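PDB 2P3N: fructose-1,6-bisphosphatase/inositol-1-monophosphatase from Thermotoga maritima, which hydrolyses fructose 1,6-bisphosphate, inositol 1-phosphate and several other phosphate monoesters, with magnesium as its cofactor. Local coordinates for residues 39-44 with 85-90; 189-194 with 236-241. All coordinates share one frame; numbering follows the deposited sequence.

Interaction 1: residues 39-44 with 85-90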
loop_
_atom_site.group_PDB
_atom_site.type_symbol
_atom_site.label_atom_id
_atom_site.label_comp_id
_atom_site.label_asym_id
_atom_site.label_seq_id
_atom_site.Cartn_x
_atom_site.Cartn_y
_atom_site.Cartn_z
ATOM N N THR A 39 -10.241 24.127 -1.312
ATOM C CA THR A 39 -10.528 23.724 -2.679
ATOM C C THR A 39 -11.944 23.180 -2.758
ATOM O O THR A 39 -12.638 23.077 -1.746
ATOM C CB THR A 39 -9.530 22.639 -3.174
ATOM O OG1 THR A 39 -9.814 21.379 -2.545
ATOM C CG2 THR A 39 -8.113 23.049 -2.840
ATOM N N GLU A 40 -12.366 22.842 -3.970
ATOM C CA GLU A 40 -13.690 22.293 -4.189
ATOM C C GLU A 40 -13.747 20.850 -3.679
ATOM O O GLU A 40 -14.834 20.315 -3.423
ATOM C CB GLU A 40 -14.040 22.331 -5.681
ATOM C CG GLU A 40 -15.482 21.928 -6.000
ATOM C CD GLU A 40 -16.514 22.890 -5.406
ATOM O OE1 GLU A 40 -17.708 22.511 -5.305
ATOM O OE2 GLU A 40 -16.128 24.026 -5.045
ATOM N N ILE A 41 -12.583 20.218 -3.526
ATOM C CA ILE A 41 -12.552 18.841 -3.036
ATOM C C ILE A 41 -12.690 18.818 -1.512
ATOM O O ILE A 41 -13.163 17.832 -0.946
ATOM C CB ILE A 41 -11.268 18.109 -3.471
ATOM C CG1 ILE A 41 -11.179 18.081 -4.995
ATOM C CG2 ILE A 41 -11.319 16.663 -3.020
ATOM C CD1 ILE A 41 -11.079 19.432 -5.634
ATOM N N ASP A 42 -12.280 19.903 -0.851
ATOM C CA ASP A 42 -12.425 20.003 0.603
ATOM C C ASP A 42 -13.936 19.912 0.864
ATOM O O ASP A 42 -14.391 19.172 1.741
ATOM C CB ASP A 42 -11.915 21.360 1.121
ATOM C CG ASP A 42 -10.386 21.496 1.070
ATOM O OD1 ASP A 42 -9.739 21.482 2.143
ATOM O OD2 ASP A 42 -9.828 21.623 -0.037
ATOM N N ARG A 43 -14.700 20.667 0.070
ATOM C CA ARG A 43 -16.163 20.725 0.175
ATOM C C ARG A 43 -16.864 19.442 -0.238
ATOM O O ARG A 43 -17.814 19.004 0.398
ATOM C CB ARG A 43 -16.722 21.846 -0.698
ATOM C CG ARG A 43 -16.253 23.235 -0.363
ATOM C CD ARG A 43 -16.965 24.231 -1.272
ATOM N NE ARG A 43 -16.467 25.595 -1.113
ATOM C CZ ARG A 43 -15.318 26.034 -1.611
ATOM N NH1 ARG A 43 -14.545 25.213 -2.311
ATOM N NH2 ARG A 43 -14.938 27.288 -1.403
ATOM N N GLU A 44 -16.417 18.863 -1.336
ATOM C CA GLU A 44 -17.009 17.638 -1.828
ATOM C C GLU A 44 -16.782 16.534 -0.801
ATOM O O GLU A 44 -17.660 15.707 -0.559
ATOM C CB GLU A 44 -16.372 17.301 -3.174
ATOM C CG GLU A 44 -16.774 15.982 -3.773
ATOM C CD GLU A 44 -16.296 15.850 -5.204
ATOM O OE1 GLU A 44 -15.223 16.401 -5.532
ATOM O OE2 GLU A 44 -16.994 15.189 -5.996
ATOM N N ILE A 85 -2.835 22.324 1.873
ATOM C CA ILE A 85 -1.686 22.796 1.101
ATOM C C ILE A 85 -0.922 21.591 0.579
ATOM O O ILE A 85 -0.616 21.503 -0.606
ATOM C CB ILE A 85 -0.754 23.669 1.972
ATOM C CG1 ILE A 85 -1.454 24.993 2.296
ATOM C CG2 ILE A 85 0.574 23.896 1.262
ATOM C CD1 ILE A 85 -0.709 25.874 3.270
ATOM N N ASN A 86 -0.614 20.665 1.480
ATOM C CA ASN A 86 0.091 19.447 1.111
ATOM C C ASN A 86 -0.710 18.748 0.026
ATOM O O ASN A 86 -0.184 18.399 -1.035
ATOM C CB ASN A 86 0.195 18.523 2.319
ATOM C CG ASN A 86 1.378 18.835 3.189
ATOM O OD1 ASN A 86 1.544 18.246 4.254
ATOM N ND2 ASN A 86 2.220 19.759 2.741
ATOM N N PHE A 87 -1.994 18.550 0.322
ATOM C CA PHE A 87 -2.933 17.899 -0.581
ATOM C C PHE A 87 -2.835 18.465 -2.002
ATOM O O PHE A 87 -2.837 17.724 -2.986
ATOM C CB PHE A 87 -4.364 18.078 -0.053
ATOM C CG PHE A 87 -5.406 17.487 -0.950
ATOM C CD1 PHE A 87 -5.580 16.107 -1.020
ATOM C CD2 PHE A 87 -6.148 18.303 -1.800
ATOM C CE1 PHE A 87 -6.469 15.546 -1.926
ATOM C CE2 PHE A 87 -7.040 17.757 -2.709
ATOM C CZ PHE A 87 -7.200 16.373 -2.775
ATOM N N VAL A 88 -2.755 19.789 -2.092
ATOM C CA VAL A 88 -2.659 20.485 -3.371
ATOM C C VAL A 88 -1.320 20.285 -4.071
ATOM O O VAL A 88 -1.276 20.102 -5.281
ATOM C CB VAL A 88 -2.913 22.012 -3.183
ATOM C CG1 VAL A 88 -2.442 22.791 -4.403
ATOM C CG2 VAL A 88 -4.397 22.257 -2.959
ATOM N N HIS A 89 -0.231 20.302 -3.320
ATOM C CA HIS A 89 1.077 20.151 -3.938
ATOM C C HIS A 89 1.461 18.719 -4.219
ATOM O O HIS A 89 2.405 18.458 -4.970
ATOM C CB HIS A 89 2.148 20.835 -3.089
ATOM C CG HIS A 89 2.120 22.330 -3.195
ATOM N ND1 HIS A 89 3.204 23.066 -3.615
ATOM C CD2 HIS A 89 1.129 23.220 -2.960
ATOM C CE1 HIS A 89 2.882 24.346 -3.635
ATOM N NE2 HIS A 89 1.629 24.467 -3.241
ATOM N N GLY A 90 0.725 17.785 -3.620
ATOM C CA GLY A 90 1.008 16.386 -3.862
ATOM C C GLY A 90 1.769 15.686 -2.765
ATOM O O GLY A 90 2.233 14.566 -2.968
#
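Thr39 and Val88 meet methyl to methyl, CG2 against CG2 at 3.8 Å, their side chains sliding past each other in opposite directions. The second apolar contact is made by Ile41, which crosses Phe87 at about a right angle and sets its CG2 branch 4.1 Å from ring atom CZ. With CG anti to the backbone N (chi1 178°), the ring extends from helix 84-89 to the Ile41 methyl; Leu18 of helix 2-21 touches both Ile41 and Phe87. Phe87 also packs on Ile81, a magnesium ligand.

No hydrogen bond joins the two segments; within 39-44, Thr39 and Asp42 form a capping box at the start of helix 40-56. Thr39 OG1 accepts from Ile41 N at 3.2 Å. Asp42 OD2 takes two bonds from the threonine: Thr39 N, at 2.8 Å, arrives from above the carboxylate plane, whereas the short bond from Thr39 OG1 (2.5 Å) comes nearly along the C-O axis. Were an alanine here, without hydroxyl or CG2, Ile41 N would probably lose its cap, Asp42 OD2 one of its donors and Val88 CG2 its methyl mate. Asp42 OD1, the other oxygen, is hydrogen-bonded to Thr84, which probably helps to bind the substrate.

Interaction 2: residues 189-194 with 236-241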
loop_
_atom_site.group_PDB
_atom_site.type_symbol
_atom_site.label_atom_id
_atom_site.label_comp_id
_atom_site.label_asym_id
_atom_site.label_seq_id
_atom_site.Cartn_x
_atom_site.Cartn_y
_atom_site.Cartn_z
ATOM N N VAL A 189 6.348 10.452 17.253
ATOM C CA VAL A 189 6.976 11.705 17.673
ATOM C C VAL A 189 6.833 11.800 19.164
ATOM O O VAL A 189 6.037 11.070 19.761
ATOM C CB VAL A 189 6.345 12.975 17.065
ATOM C CG1 VAL A 189 6.879 13.188 15.663
ATOM C CG2 VAL A 189 4.827 12.885 17.096
ATOM N N ASP A 190 7.589 12.711 19.767
ATOM C CA ASP A 190 7.569 12.858 21.213
ATOM C C ASP A 190 6.633 13.937 21.723
ATOM O O ASP A 190 6.090 13.828 22.820
ATOM C CB ASP A 190 9.002 13.065 21.701
ATOM C CG ASP A 190 9.891 11.862 21.388
ATOM O OD1 ASP A 190 9.607 10.759 21.909
ATOM O OD2 ASP A 190 10.861 12.007 20.611
ATOM N N PHE A 191 6.430 14.972 20.920
ATOM C CA PHE A 191 5.525 16.041 21.306
ATOM C C PHE A 191 5.156 16.902 20.112
ATOM O O PHE A 191 5.927 17.022 19.153
ATOM C CB PHE A 191 6.140 16.891 22.426
ATOM C CG PHE A 191 7.471 17.497 22.075
ATOM C CD1 PHE A 191 7.551 18.601 21.233
ATOM C CD2 PHE A 191 8.649 16.955 22.581
ATOM C CE1 PHE A 191 8.792 19.160 20.895
ATOM C CE2 PHE A 191 9.899 17.502 22.252
ATOM C CZ PHE A 191 9.970 18.605 21.408
ATOM N N PHE A 192 3.959 17.483 20.177
ATOM C CA PHE A 192 3.439 18.335 19.113
ATOM C C PHE A 192 2.780 19.566 19.737
ATOM O O PHE A 192 2.001 19.452 20.691
ATOM C CB PHE A 192 2.431 17.538 18.259
ATOM C CG PHE A 192 1.783 18.340 17.150
ATOM C CD1 PHE A 192 2.553 19.050 16.231
ATOM C CD2 PHE A 192 0.395 18.390 17.032
ATOM C CE1 PHE A 192 1.946 19.798 15.212
ATOM C CE2 PHE A 192 -0.215 19.130 16.021
ATOM C CZ PHE A 192 0.561 19.835 15.111
ATOM N N VAL A 193 3.105 20.737 19.192
ATOM C CA VAL A 193 2.573 22.004 19.686
ATOM C C VAL A 193 1.952 22.857 18.578
ATOM O O VAL A 193 2.572 23.075 17.532
ATOM C CB VAL A 193 3.686 22.813 20.382
ATOM C CG1 VAL A 193 4.203 22.043 21.589
ATOM C CG2 VAL A 193 4.826 23.065 19.414
ATOM N N THR A 194 0.723 23.326 18.810
ATOM C CA THR A 194 0.005 24.154 17.837
ATOM C C THR A 194 -0.364 25.515 18.408
ATOM O O THR A 194 -0.322 25.731 19.620
ATOM C CB THR A 194 -1.308 23.502 17.341
ATOM O OG1 THR A 194 -2.215 23.347 18.439
ATOM C CG2 THR A 194 -1.042 22.155 16.720
ATOM N N GLY A 236 3.951 12.734 27.855
ATOM C CA GLY A 236 3.771 12.925 29.283
ATOM C C GLY A 236 5.056 12.682 30.056
ATOM O O GLY A 236 5.021 12.477 31.264
ATOM N N LEU A 237 6.190 12.699 29.360
ATOM C CA LEU A 237 7.497 12.486 29.982
ATOM C C LEU A 237 8.295 13.785 30.027
ATOM O O LEU A 237 8.798 14.173 31.083
ATOM C CB LEU A 237 8.299 11.428 29.214
ATOM C CG LEU A 237 8.041 9.959 29.551
ATOM C CD1 LEU A 237 8.539 9.687 30.946
ATOM C CD2 LEU A 237 6.558 9.630 29.443
ATOM N N ILE A 238 8.408 14.450 28.876
ATOM C CA ILE A 238 9.143 15.710 28.775
ATOM C C ILE A 238 8.185 16.879 28.582
ATOM O O ILE A 238 8.563 17.931 28.054
ATOM C CB ILE A 238 10.136 15.694 27.591
ATOM C CG1 ILE A 238 9.380 15.753 26.256
ATOM C CG2 ILE A 238 11.005 14.466 27.670
ATOM C CD1 ILE A 238 8.322 14.681 26.069
ATOM N N HIS A 239 6.948 16.698 29.029
ATOM C CA HIS A 239 5.949 17.738 28.873
ATOM C C HIS A 239 6.427 19.119 29.349
ATOM O O HIS A 239 6.576 20.043 28.542
ATOM C CB HIS A 239 4.662 17.359 29.606
ATOM C CG HIS A 239 3.444 18.014 29.033
ATOM N ND1 HIS A 239 2.572 17.356 28.191
ATOM C CD2 HIS A 239 2.998 19.290 29.116
ATOM C CE1 HIS A 239 1.643 18.200 27.780
ATOM N NE2 HIS A 239 1.878 19.381 28.326
ATOM N N ASP A 240 6.676 19.251 30.652
ATOM C CA ASP A 240 7.120 20.515 31.241
ATOM C C ASP A 240 8.341 21.083 30.538
ATOM O O ASP A 240 8.470 22.299 30.391
ATOM C CB ASP A 240 7.401 20.327 32.730
ATOM C CG ASP A 240 6.198 19.773 33.477
ATOM O OD1 ASP A 240 5.081 20.310 33.289
ATOM O OD2 ASP A 240 6.366 18.803 34.248
ATOM N N GLU A 241 9.229 20.202 30.092
ATOM C CA GLU A 241 10.423 20.637 29.381
ATOM C C GLU A 241 9.988 21.465 28.166
ATOM O O GLU A 241 10.689 22.397 27.745
ATOM C CB GLU A 241 11.250 19.419 28.943
ATOM C CG GLU A 241 12.479 19.141 29.818
ATOM C CD GLU A 241 12.836 17.652 29.924
ATOM O OE1 GLU A 241 12.164 16.921 30.692
ATOM O OE2 GLU A 241 13.788 17.212 29.237
#
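Asp190, just ahead of strand 191-195, meets Ile238 through its backbone: Asp190 O lies 4.0 Å from Ile238 CD1, an apolar touch on a carbonyl that also receives a weak hydrogen bond from Ser234 OG. The contact belongs to the carboxy-terminal mixed sheet of the inositol monophosphatase fold, in which strand 191-195 runs beside 230-234 and helices pack on the sheet. Although the side chain of Asp190 sets out toward 236-241, its buried carboxylate is engaged elsewhere, held by Val147 N and Ser138 OG.

Phe191 opens the strand, with its CA 7.8 Å from that of His239. Its ring atom CD2 carries the main apolar touch, and the two side chains, Phe191 and Ile238, cross at about a right angle. With chi1 at 57°, CG sits between the backbone N and the carbonyl carbon, which puts CD2 on the side where Ile238 CG1 lies. The next residue, Phe192, projects to the other face of the sheet, onto Asn180 and Val184 of helix 177-185.

Across from them, Ile238 occupies the N-cap position of helix 239-253 and thus ties the start of that helix to the beginning of strand 191-195. Two successive carbons of its longer branch come up to the same ring atom: Ile238 CG1 lies 3.9 Å and Ile238 CD1 4.2 Å from Phe191 CD2.

In the fold
From the N terminus, the chain passes through helix 2-21 before interaction 1 closes a loop of 40 residues, which holds most of helix 40-56 and the first strands of the seven-stranded sheet and returns near the magnesium site, tying the start of helix 40-56 to helix 84-89. Interaction 2 opens only later and closes a second loop, of 41 residues, through helix 199-211 and strands 215-217 and 230-234, joining the five-stranded sheet to the last helix. The two are in series, neither nested nor crossed, on opposite sides of the chain's centre, their own centres 29 Å apart. The tetramer brings them together: His89 from 85-90 packs on Asp190 of the second subunit.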